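Local coordinates for endo-1,4-beta-mannanase (Eisenia fetida, PDB 5Y6T), which probably hydrolyses internal beta-1,4-mannosidic linkages of mannan polysaccharides, as a cold-adapted endo-acting enzyme of glycoside hydrolase family 5, at residues A[22-27]-A[63-68]. Sequence-based numbering, arbitrary orientation.
Sequences VFMSGM and GNSLRI
Asn64 lays its carboxamide along the backbone of Phe23 to Ser25 and bonds the main chain there much as a neighbouring strand would. ND2 gives a fairly straight hydrogen bond to Phe23 O (2.9 Å), which lies close to the amide plane, and OD1 accepts from Ser25 N at 2.8 Å, with that donor tilted out of the carbonyl plane. The main chain adds a third tie, Asn64 N to Ser25 O (2.8 Å, 168° at the hydrogen). With CG set between the backbone N and the carbonyl carbon (chi1 63°), the amide turns back along the first strand, toward Phe23 O and Ser25 N. Ser65 OG donates to the same OD1 at 2.9 Å and also bonds Trp324 NE1, while ND2 has a second acceptor in Ile360 O; the amide is thus gripped at both ends and its flip state fixed. An alanine in place of Asn64 would probably leave Phe23 O and Ser25 N without these mates and Ser65 OG without its acceptor. Met24 packs its CB 3.5 Å from Ser65 OG, and its bent chain brings SD near Ser65 CB. Gly26 CA comes within 3.2 Å of Ser65 O in a CA-H...O contact. Regular parallel pairing is clear at Met27, whose O accepts from Arg67 N (3.1 Å). The side chain of Arg67 leads away to Asn28 and to salt bridges with Glu163 and Glu297, near a bound Tris molecule. Strands 20-28 and 65-72 are the first and second parallel strands of the TIM barrel, joined by helix 42-60 in a beta-alpha-beta crossover; strand 322-325 flanks the first, closing the barrel, and strand 112-119 the second.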
loop_
_atom_site.group_PDB
_atom_site.type_symbol
_atom_site.label_atom_id
_atom_site.label_comp_id
_atom_site.label_asym_id
_atom_site.label_seq_id
_atom_site.Cartn_x
_atom_site.Cartn_y
_atom_site.Cartn_z
ATOM N N VAL A 22 9.118 -5.287 -14.432
ATOM C CA VAL A 22 9.575 -4.020 -13.787
ATOM C C VAL A 22 9.602 -4.237 -12.282
ATOM O O VAL A 22 8.846 -5.016 -11.758
ATOM C CB VAL A 22 8.681 -2.813 -14.166
ATOM C CG1 VAL A 22 8.911 -2.470 -15.636
ATOM C CG2 VAL A 22 7.194 -3.071 -13.946
ATOM N N PHE A 23 10.467 -3.484 -11.600
ATOM C CA PHE A 23 10.597 -3.567 -10.150
ATOM C C PHE A 23 10.307 -2.188 -9.565
ATOM O O PHE A 23 10.897 -1.230 -10.002
ATOM C CB PHE A 23 12.020 -3.979 -9.825
ATOM C CG PHE A 23 12.309 -4.125 -8.356
ATOM C CD1 PHE A 23 12.724 -3.039 -7.621
ATOM C CD2 PHE A 23 12.113 -5.361 -7.708
ATOM C CE1 PHE A 23 12.992 -3.165 -6.256
ATOM C CE2 PHE A 23 12.409 -5.496 -6.356
ATOM C CZ PHE A 23 12.889 -4.420 -5.660
ATOM N N MET A 24 9.444 -2.095 -8.557
ATOM C CA MET A 24 9.134 -0.790 -8.003
ATOM C C MET A 24 10.137 -0.456 -6.890
ATOM O O MET A 24 10.078 -1.006 -5.783
ATOM C CB MET A 24 7.702 -0.785 -7.398
ATOM C CG MET A 24 6.616 -1.128 -8.395
ATOM S SD MET A 24 6.370 0.121 -9.666
ATOM C CE MET A 24 7.411 -0.523 -10.990
ATOM N N SER A 25 11.037 0.479 -7.169
ATOM C CA SER A 25 12.044 0.898 -6.227
ATOM C C SER A 25 11.804 2.329 -5.800
ATOM O O SER A 25 11.738 3.176 -6.637
ATOM C CB SER A 25 13.436 0.789 -6.830
ATOM O OG SER A 25 14.449 1.230 -5.963
ATOM N N GLY A 26 11.552 2.573 -4.530
ATOM C CA GLY A 26 11.182 3.898 -4.125
ATOM C C GLY A 26 10.967 4.040 -2.649
ATOM O O GLY A 26 11.563 3.314 -1.872
ATOM N N MET A 27 10.235 5.070 -2.268
ATOM C CA MET A 27 9.986 5.348 -0.848
ATOM C C MET A 27 8.528 5.498 -0.567
ATOM O O MET A 27 7.772 6.032 -1.399
ATOM C CB MET A 27 10.699 6.668 -0.422
ATOM C CG MET A 27 12.181 6.673 -0.690
ATOM S SD MET A 27 12.892 8.184 0.075
ATOM C CE MET A 27 14.476 8.292 -0.748
ATOM N N GLY A 63 14.977 6.325 -7.920
ATOM C CA GLY A 63 13.747 5.588 -7.634
ATOM C C GLY A 63 12.799 5.749 -8.775
ATOM O O GLY A 63 12.896 6.706 -9.598
ATOM N N ASN A 64 11.823 4.883 -8.805
ATOM C CA ASN A 64 10.790 4.947 -9.840
ATOM C C ASN A 64 9.378 4.912 -9.345
ATOM O O ASN A 64 8.462 4.749 -10.144
ATOM C CB ASN A 64 11.003 3.815 -10.862
ATOM C CG ASN A 64 10.859 2.419 -10.259
ATOM O OD1 ASN A 64 10.219 2.249 -9.173
ATOM N ND2 ASN A 64 11.511 1.431 -10.884
ATOM N N SER A 65 9.207 5.018 -8.036
ATOM C CA SER A 65 7.908 4.848 -7.454
ATOM C C SER A 65 7.859 5.408 -6.073
ATOM O O SER A 65 8.879 5.682 -5.427
ATOM C CB SER A 65 7.524 3.363 -7.486
ATOM O OG SER A 65 8.526 2.589 -6.835
ATOM N N LEU A 66 6.622 5.511 -5.577
ATOM C CA LEU A 66 6.358 5.997 -4.252
ATOM C C LEU A 66 5.020 5.500 -3.739
ATOM O O LEU A 66 4.118 5.235 -4.514
ATOM C CB LEU A 66 6.472 7.546 -4.173
ATOM C CG LEU A 66 5.420 8.401 -4.850
ATOM C CD1 LEU A 66 4.119 8.567 -4.046
ATOM C CD2 LEU A 66 6.020 9.698 -5.246
ATOM N N ARG A 67 4.890 5.446 -2.428
ATOM C CA ARG A 67 3.640 5.099 -1.758
ATOM C C ARG A 67 3.218 6.248 -0.870
ATOM O O ARG A 67 3.997 6.739 -0.070
ATOM C CB ARG A 67 3.831 3.817 -0.927
ATOM C CG ARG A 67 2.593 3.303 -0.183
ATOM C CD ARG A 67 2.905 1.866 0.265
ATOM N NE ARG A 67 1.861 1.251 1.084
ATOM C CZ ARG A 67 1.901 1.154 2.412
ATOM N NH1 ARG A 67 2.837 1.770 3.160
ATOM N NH2 ARG A 67 0.922 0.474 3.017
ATOM N N ILE A 68 1.983 6.675 -1.007
ATOM C CA ILE A 68 1.485 7.849 -0.307
ATOM C C ILE A 68 0.083 7.585 0.245
ATOM O O ILE A 68 -0.756 6.862 -0.351
ATOM C CB ILE A 68 1.452 9.086 -1.245
ATOM C CG1 ILE A 68 1.157 10.353 -0.405
ATOM C CG2 ILE A 68 0.496 8.924 -2.436
ATOM C CD1 ILE A 68 1.637 11.626 -1.073
#